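Local coordinates for TgTwinScan_2721 - E2 domain (Toxoplasma gondii, PDB 2F4Z), which probably acts as an E2 ubiquitin-conjugating enzyme, taking up activated ubiquitin on a cysteine as a thioester and passing it on toward substrate proteins, at residues Q34-I44 with S66-W77; G79-Y89 with L148-A156. All blocks are in the same frame, centred on the assembly; numbering follows the deposited sequence.

Contact 1. Residues Q34-I44 with S66-W77; sequences QARLLKELADI and SAQIVGGDIHRW
Glu40 OE2 is held by Arg36 NE at 2.8 Å and, more weakly, by Arg36 NH2, and it also bonds to the hydroxyl of Tyr104. Arg36 NE meets it in the guanidinium plane, on the anti side of the carboxylate. The same Glu40 lays its CB against the edge of Trp77, so this ionic network sits directly beside the apolar seam between the N-terminal helix and the first hairpin of the ubiquitin-conjugating (UBC) fold. The helix segment runs at 139° to strand 66-70.

Each polar bond between residues of these segments stays within its own segment; between helix and hairpin the evidence is carbon packing. Trp77 is central. Leu41 CD1 stands over its six-membered ring, 4.1 Å from the centroid and only 9° off the normal. Leu41 has CG anti to the backbone N (chi1 -159°), which directs this branch toward the hairpin. Ile44 and Trp77 come from opposite directions and meet at the ring edge, Ile44 CD1 lying 3.4 Å from Trp77 CZ3, while Ile44 CG2 rests near Ser66 CA. At the indole nitrogen, NE1 donates to Ile74 O (2.8 Å) from above the carbonyl plane, tying the ring to the corner of the chain.

That corner is a type I turn, Asp73 to Arg76, and its Asp73 OD2 accepts from His75 N at 3.0 Å as an Asx turn. Within it, Ile74 is crossed at about a right angle by Gln34, Gln34 CG to Ile74 CD1 3.6 Å. Leu37 CD1 sits over one face of the imidazole, 4.0 Å from the His75 ring centroid.

Contact 2. Residues G79-Y89 with L148-A156; sequences GFIAGPLGTPY and LLSIQAMLA
This contact belongs to the core of the UBC fold, where the helix that crosses the antiparallel sheet packs on strand 79-82 and on the Gly-Pro loop that follows it. Strand and helix run in roughly the same direction, 36° apart, with Ile81 and Gln152 nearest each other along the strand.

Ile81 divides its branches between two turns of the helix. Its CG1 lies beside the backbone N, which carries CD1 into the angle between Leu148 and Ile151, 3.7 Å from Ile151 CG2. The other branch, CG2, lies against Gln152 CB at 3.7 Å. Gly79, having no side chain, lets Leu148 CD2 approach its CA to 4.3 Å.

Gln152 supplies the one hydrogen bond between the segments. With CG anti to its own N (chi1 -178°) and the chain extended, it reaches past Ile81 so that NE2 donates to Ala82 O at 3.1 Å. The bond is nearly straight, 162° at the hydrogen, and falls in the carbonyl plane on a lone pair.

Pro84 then lays its ring on the helix, CG 3.3 Å from Gln152 O and CD 3.8 Å from Leu155 CB. The type II turn that begins at Pro84 is tied by Thr87 OG1, which donates to Pro84 O and accepts from Tyr89 N, an ST turn. Leu155 CG and Pro88 CG cover opposite faces of the Tyr89 ring, and Leu155 O lies 3.3 Å from Tyr89 CE2.

Tyr89 OH bonds to Trp118 O, while Phe179 and Ala183 of helix 176-190 touch its side chain. Ile81 and Ile151 both meet Leu96 of strand 93-99, and Val65 of strand 65-70 touches Ile81 and Leu148.

In the fold
The contacts share one sheet: strand 77-82 takes part in both, giving Trp77 to contact 1 and Gly79 to Ala82 to contact 2, while strand 65-70 beside it belongs to contact 1; the strands join where Ser66 O and Phe80 N lie 2.8 Å apart, a probable hydrogen bond. Different helices cover the contacts, 33-46 at the edge strand and 144-156 farther in. Contact 1 is centred about 16 Å from the chain centre, contact 2 about 8 Å, and buried residues number four of thirteen against seven of twelve. Chemistry follows place: methyls over aromatic faces beside ion pairs in contact 1, branched aliphatics and a hydrogen bond from a side-chain amide to the strand backbone in contact 2.

Contact 1. Residues Q34-I44 with S66-W77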
# COMPACT_ATOMS: atom_id res chain seq x y z
N GLN A 34 -13.14 -6.07 -13.16
CA GLN A 34 -13.76 -7.10 -12.31
C GLN A 34 -12.78 -8.08 -11.69
O GLN A 34 -12.90 -8.41 -10.51
CB GLN A 34 -14.95 -7.76 -12.99
CG GLN A 34 -16.21 -6.93 -12.68
CD GLN A 34 -17.03 -6.57 -13.91
OE1 GLN A 34 -16.87 -7.19 -14.99
NE2 GLN A 34 -17.92 -5.56 -13.77
N ALA A 35 -11.78 -8.50 -12.46
CA ALA A 35 -10.76 -9.39 -11.94
C ALA A 35 -10.01 -8.80 -10.71
O ALA A 35 -9.76 -9.50 -9.71
CB ALA A 35 -9.77 -9.76 -13.04
N ARG A 36 -9.66 -7.50 -10.79
CA ARG A 36 -9.01 -6.82 -9.66
C ARG A 36 -9.91 -6.81 -8.42
O ARG A 36 -9.49 -7.20 -7.32
CB ARG A 36 -8.60 -5.38 -9.98
CG ARG A 36 -7.89 -4.79 -8.74
CD ARG A 36 -7.45 -3.40 -8.92
NE ARG A 36 -7.15 -2.73 -7.64
CZ ARG A 36 -6.10 -1.94 -7.41
NH1 ARG A 36 -5.16 -1.79 -8.33
NH2 ARG A 36 -5.97 -1.29 -6.26
N LEU A 37 -11.16 -6.41 -8.62
CA LEU A 37 -12.07 -6.27 -7.49
C LEU A 37 -12.34 -7.62 -6.82
O LEU A 37 -12.28 -7.74 -5.56
CB LEU A 37 -13.35 -5.52 -7.91
CG LEU A 37 -13.28 -3.99 -8.03
CD1 LEU A 37 -14.60 -3.43 -8.55
CD2 LEU A 37 -13.01 -3.41 -6.63
N LEU A 38 -12.53 -8.67 -7.63
CA LEU A 38 -12.67 -10.07 -7.11
C LEU A 38 -11.44 -10.59 -6.33
O LEU A 38 -11.58 -11.25 -5.30
CB LEU A 38 -13.08 -11.04 -8.23
CG LEU A 38 -14.56 -10.87 -8.57
CD1 LEU A 38 -14.88 -11.46 -9.93
CD2 LEU A 38 -15.41 -11.47 -7.45
N LYS A 39 -10.25 -10.28 -6.80
CA LYS A 39 -9.04 -10.68 -6.13
C LYS A 39 -8.81 -9.88 -4.86
O LYS A 39 -8.31 -10.45 -3.88
CB LYS A 39 -7.84 -10.52 -7.04
CG LYS A 39 -6.53 -10.72 -6.28
CD LYS A 39 -5.50 -11.50 -7.02
CE LYS A 39 -4.35 -11.82 -6.05
NZ LYS A 39 -3.80 -10.55 -5.37
N GLU A 40 -9.13 -8.57 -4.86
CA GLU A 40 -9.17 -7.81 -3.63
C GLU A 40 -10.05 -8.45 -2.58
O GLU A 40 -9.62 -8.68 -1.48
CB GLU A 40 -9.58 -6.34 -3.85
CG GLU A 40 -8.46 -5.56 -4.48
CD GLU A 40 -8.59 -4.06 -4.24
OE1 GLU A 40 -8.85 -3.72 -3.09
OE2 GLU A 40 -8.48 -3.25 -5.19
N LEU A 41 -11.29 -8.74 -2.95
CA LEU A 41 -12.20 -9.47 -2.06
C LEU A 41 -11.67 -10.80 -1.50
O LEU A 41 -11.69 -11.05 -0.27
CB LEU A 41 -13.54 -9.62 -2.79
CG LEU A 41 -14.82 -9.89 -2.02
CD1 LEU A 41 -14.96 -8.97 -0.82
CD2 LEU A 41 -15.92 -9.64 -3.02
N ALA A 42 -11.15 -11.65 -2.38
CA ALA A 42 -10.47 -12.87 -1.97
C ALA A 42 -9.31 -12.63 -1.01
O ALA A 42 -9.16 -13.37 -0.04
CB ALA A 42 -9.96 -13.64 -3.22
N ASP A 43 -8.42 -11.67 -1.29
CA ASP A 43 -7.31 -11.47 -0.37
C ASP A 43 -7.82 -10.93 0.95
O ASP A 43 -7.32 -11.31 2.01
CB ASP A 43 -6.18 -10.59 -0.97
CG ASP A 43 -5.57 -11.21 -2.25
OD1 ASP A 43 -5.72 -12.43 -2.51
OD2 ASP A 43 -4.96 -10.48 -3.05
N ILE A 44 -8.85 -10.08 0.93
CA ILE A 44 -9.37 -9.56 2.19
C ILE A 44 -9.77 -10.78 3.09
O ILE A 44 -9.38 -10.87 4.26
CB ILE A 44 -10.56 -8.55 2.02
CG1 ILE A 44 -10.07 -7.23 1.48
CG2 ILE A 44 -11.25 -8.30 3.37
CD1 ILE A 44 -11.16 -6.31 0.92
N SER A 66 -12.97 -6.88 7.27
CA SER A 66 -13.49 -7.77 6.24
C SER A 66 -14.50 -7.02 5.38
O SER A 66 -14.80 -5.87 5.66
CB SER A 66 -14.14 -9.05 6.84
OG SER A 66 -15.34 -8.75 7.59
N ALA A 67 -15.05 -7.72 4.38
CA ALA A 67 -15.84 -7.07 3.34
C ALA A 67 -16.74 -8.10 2.66
O ALA A 67 -16.43 -9.31 2.62
CB ALA A 67 -14.91 -6.35 2.33
N GLN A 68 -17.86 -7.62 2.14
CA GLN A 68 -18.75 -8.42 1.36
C GLN A 68 -19.27 -7.57 0.27
O GLN A 68 -19.51 -6.37 0.51
CB GLN A 68 -19.97 -8.81 2.17
CG GLN A 68 -19.63 -9.69 3.27
CD GLN A 68 -20.78 -9.89 4.22
OE1 GLN A 68 -21.81 -9.18 4.17
NE2 GLN A 68 -20.60 -10.85 5.10
N ILE A 69 -19.56 -8.18 -0.87
CA ILE A 69 -20.30 -7.48 -1.86
C ILE A 69 -21.76 -7.44 -1.47
O ILE A 69 -22.19 -8.20 -0.61
CB ILE A 69 -20.03 -7.89 -3.37
CG1 ILE A 69 -21.06 -8.86 -3.88
CG2 ILE A 69 -18.54 -8.29 -3.63
CD1 ILE A 69 -20.80 -9.22 -5.29
N VAL A 70 -22.48 -6.50 -2.07
CA VAL A 70 -23.84 -6.19 -1.74
C VAL A 70 -24.75 -6.32 -2.95
O VAL A 70 -24.48 -5.75 -4.01
CB VAL A 70 -23.93 -4.75 -1.18
CG1 VAL A 70 -25.41 -4.28 -1.09
CG2 VAL A 70 -23.24 -4.69 0.18
N GLY A 71 -25.80 -7.13 -2.83
CA GLY A 71 -26.87 -7.20 -3.86
C GLY A 71 -26.41 -7.82 -5.17
O GLY A 71 -26.95 -7.47 -6.25
N GLY A 72 -25.39 -8.68 -5.11
CA GLY A 72 -24.71 -9.12 -6.34
C GLY A 72 -23.82 -8.16 -7.16
O GLY A 72 -23.20 -8.59 -8.15
N ASP A 73 -23.69 -6.89 -6.74
CA ASP A 73 -22.85 -5.88 -7.44
C ASP A 73 -21.43 -5.79 -6.87
O ASP A 73 -21.28 -5.38 -5.71
CB ASP A 73 -23.54 -4.52 -7.27
CG ASP A 73 -23.01 -3.47 -8.18
OD1 ASP A 73 -23.68 -2.46 -8.36
OD2 ASP A 73 -21.90 -3.61 -8.72
N ILE A 74 -20.38 -6.13 -7.63
CA ILE A 74 -18.98 -6.04 -7.10
C ILE A 74 -18.48 -4.58 -6.91
O ILE A 74 -17.35 -4.38 -6.48
CB ILE A 74 -17.87 -6.65 -8.02
CG1 ILE A 74 -18.38 -6.93 -9.39
CG2 ILE A 74 -16.91 -7.69 -7.29
CD1 ILE A 74 -18.48 -5.67 -10.19
N HIS A 75 -19.29 -3.60 -7.34
CA HIS A 75 -19.04 -2.15 -7.15
C HIS A 75 -19.75 -1.59 -5.93
O HIS A 75 -19.69 -0.39 -5.66
CB HIS A 75 -19.45 -1.36 -8.40
CG HIS A 75 -18.45 -1.49 -9.50
ND1 HIS A 75 -18.49 -2.50 -10.43
CD2 HIS A 75 -17.32 -0.78 -9.76
CE1 HIS A 75 -17.45 -2.40 -11.24
NE2 HIS A 75 -16.73 -1.36 -10.86
N ARG A 76 -20.44 -2.46 -5.19
CA ARG A 76 -21.07 -2.03 -3.95
C ARG A 76 -20.71 -3.04 -2.86
O ARG A 76 -21.00 -4.24 -2.96
CB ARG A 76 -22.59 -1.89 -4.15
CG ARG A 76 -23.30 -1.29 -2.92
CD ARG A 76 -22.81 0.16 -2.66
NE ARG A 76 -23.62 0.83 -1.66
CZ ARG A 76 -24.69 1.57 -1.92
NH1 ARG A 76 -25.34 2.13 -0.91
NH2 ARG A 76 -25.12 1.75 -3.17
N TRP A 77 -19.97 -2.58 -1.86
CA TRP A 77 -19.51 -3.49 -0.80
C TRP A 77 -19.92 -2.96 0.55
O TRP A 77 -20.23 -1.77 0.75
CB TRP A 77 -17.97 -3.58 -0.75
CG TRP A 77 -17.18 -4.25 -1.88
CD1 TRP A 77 -17.60 -4.51 -3.16
CD2 TRP A 77 -15.80 -4.63 -1.83
NE1 TRP A 77 -16.57 -5.05 -3.90
CE2 TRP A 77 -15.45 -5.14 -3.10
CE3 TRP A 77 -14.83 -4.59 -0.82
CZ2 TRP A 77 -14.15 -5.60 -3.41
CZ3 TRP A 77 -13.54 -5.07 -1.12
CH2 TRP A 77 -13.22 -5.58 -2.40

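Contact 2. Residues G79-Y89 with L148-A156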
# COMPACT_ATOMS: atom_id res chain seq x y z
N GLY A 79 -18.08 -2.94 4.33
CA GLY A 79 -16.83 -3.15 5.06
C GLY A 79 -17.16 -3.37 6.53
O GLY A 79 -18.19 -2.90 7.01
N PHE A 80 -16.31 -4.14 7.22
CA PHE A 80 -16.47 -4.47 8.64
C PHE A 80 -15.16 -4.23 9.28
O PHE A 80 -14.14 -4.65 8.75
CB PHE A 80 -16.86 -5.95 8.86
CG PHE A 80 -18.13 -6.29 8.18
CD1 PHE A 80 -18.14 -6.95 6.96
CD2 PHE A 80 -19.33 -5.82 8.70
CE1 PHE A 80 -19.33 -7.18 6.33
CE2 PHE A 80 -20.50 -6.03 8.05
CZ PHE A 80 -20.50 -6.74 6.88
N ILE A 81 -15.18 -3.57 10.42
CA ILE A 81 -13.96 -3.16 11.12
C ILE A 81 -14.20 -3.39 12.60
O ILE A 81 -15.26 -3.06 13.10
CB ILE A 81 -13.65 -1.65 10.79
CG1 ILE A 81 -13.20 -1.53 9.34
CG2 ILE A 81 -12.57 -1.05 11.69
CD1 ILE A 81 -13.06 -0.05 8.86
N ALA A 82 -13.22 -3.96 13.27
CA ALA A 82 -13.29 -4.17 14.68
C ALA A 82 -12.73 -2.93 15.38
O ALA A 82 -11.69 -2.41 15.00
CB ALA A 82 -12.44 -5.47 15.08
N GLY A 83 -13.40 -2.46 16.44
CA GLY A 83 -12.86 -1.38 17.25
C GLY A 83 -11.51 -1.84 17.77
O GLY A 83 -11.40 -2.97 18.24
N PRO A 84 -10.46 -1.00 17.65
CA PRO A 84 -9.14 -1.36 18.14
C PRO A 84 -9.13 -1.53 19.67
O PRO A 84 -9.99 -0.94 20.37
CB PRO A 84 -8.28 -0.15 17.73
CG PRO A 84 -9.04 0.49 16.63
CD PRO A 84 -10.45 0.32 16.99
N LEU A 85 -8.21 -2.35 20.17
CA LEU A 85 -8.15 -2.67 21.61
C LEU A 85 -7.58 -1.45 22.30
O LEU A 85 -6.75 -0.76 21.70
CB LEU A 85 -7.29 -3.91 21.88
CG LEU A 85 -7.62 -5.30 21.30
CD1 LEU A 85 -6.37 -6.26 21.33
CD2 LEU A 85 -8.83 -5.98 21.95
N GLY A 86 -8.06 -1.12 23.51
CA GLY A 86 -7.57 0.07 24.25
C GLY A 86 -8.11 1.39 23.74
O GLY A 86 -7.49 2.44 23.92
N THR A 87 -9.27 1.35 23.10
CA THR A 87 -9.93 2.59 22.65
C THR A 87 -11.35 2.50 23.19
O THR A 87 -11.77 1.43 23.59
CB THR A 87 -9.98 2.66 21.08
OG1 THR A 87 -10.75 1.56 20.61
CG2 THR A 87 -8.57 2.51 20.50
N PRO A 88 -12.10 3.62 23.20
CA PRO A 88 -13.50 3.44 23.53
C PRO A 88 -14.27 2.51 22.56
O PRO A 88 -15.37 2.04 22.91
CB PRO A 88 -14.07 4.85 23.46
CG PRO A 88 -12.97 5.72 23.07
CD PRO A 88 -11.74 5.02 22.97
N TYR A 89 -13.66 2.18 21.41
CA TYR A 89 -14.33 1.40 20.37
C TYR A 89 -14.12 -0.09 20.55
O TYR A 89 -14.69 -0.88 19.82
CB TYR A 89 -13.87 1.87 18.96
CG TYR A 89 -13.96 3.36 18.91
CD1 TYR A 89 -15.20 3.99 18.95
CD2 TYR A 89 -12.81 4.15 18.92
CE1 TYR A 89 -15.28 5.37 18.96
CE2 TYR A 89 -12.88 5.52 18.95
CZ TYR A 89 -14.10 6.13 18.94
OH TYR A 89 -14.20 7.51 18.92
N LEU A 148 -9.57 0.38 4.71
CA LEU A 148 -10.17 -0.15 5.95
C LEU A 148 -9.20 -0.18 7.12
O LEU A 148 -9.54 0.22 8.24
CB LEU A 148 -10.81 -1.57 5.76
CG LEU A 148 -11.95 -1.72 4.71
CD1 LEU A 148 -12.37 -3.17 4.57
CD2 LEU A 148 -13.18 -0.86 4.99
N LEU A 149 -7.98 -0.64 6.89
CA LEU A 149 -6.97 -0.61 7.95
C LEU A 149 -6.65 0.83 8.38
O LEU A 149 -6.39 1.11 9.58
CB LEU A 149 -5.66 -1.30 7.50
CG LEU A 149 -5.70 -2.83 7.29
CD1 LEU A 149 -4.36 -3.33 6.70
CD2 LEU A 149 -6.06 -3.55 8.59
N SER A 150 -6.62 1.72 7.42
CA SER A 150 -6.34 3.09 7.74
C SER A 150 -7.52 3.73 8.53
O SER A 150 -7.30 4.56 9.42
CB SER A 150 -5.93 3.84 6.47
OG SER A 150 -6.06 5.23 6.63
N ILE A 151 -8.76 3.32 8.23
CA ILE A 151 -9.92 3.78 8.99
C ILE A 151 -9.84 3.19 10.43
O ILE A 151 -10.12 3.84 11.43
CB ILE A 151 -11.21 3.37 8.31
CG1 ILE A 151 -11.38 4.17 7.01
CG2 ILE A 151 -12.42 3.54 9.26
CD1 ILE A 151 -12.69 3.86 6.23
N GLN A 152 -9.42 1.95 10.52
CA GLN A 152 -9.30 1.34 11.81
C GLN A 152 -8.23 2.04 12.65
O GLN A 152 -8.39 2.17 13.85
CB GLN A 152 -9.00 -0.14 11.65
CG GLN A 152 -8.88 -0.91 12.99
CD GLN A 152 -8.57 -2.36 12.71
OE1 GLN A 152 -7.54 -2.65 12.14
NE2 GLN A 152 -9.49 -3.26 13.02
N ALA A 153 -7.15 2.53 12.01
CA ALA A 153 -6.09 3.23 12.72
C ALA A 153 -6.58 4.59 13.16
O ALA A 153 -6.18 5.06 14.24
CB ALA A 153 -4.88 3.41 11.85
N MET A 154 -7.40 5.24 12.33
CA MET A 154 -8.03 6.50 12.69
C MET A 154 -8.91 6.38 14.00
O MET A 154 -8.93 7.26 14.85
CB MET A 154 -8.83 6.95 11.48
CG MET A 154 -9.39 8.32 11.47
SD MET A 154 -11.20 8.42 11.36
CE MET A 154 -11.80 7.06 10.37
N LEU A 155 -9.62 5.27 14.18
CA LEU A 155 -10.33 4.96 15.43
C LEU A 155 -9.38 4.89 16.63
O LEU A 155 -9.79 5.16 17.76
CB LEU A 155 -11.06 3.62 15.30
CG LEU A 155 -12.53 3.56 14.86
CD1 LEU A 155 -12.92 4.55 13.81
CD2 LEU A 155 -12.92 2.11 14.47
N ALA A 156 -8.13 4.48 16.40
CA ALA A 156 -7.12 4.44 17.47
C ALA A 156 -6.40 5.79 17.70
O ALA A 156 -5.69 5.96 18.68
CB ALA A 156 -6.15 3.33 17.24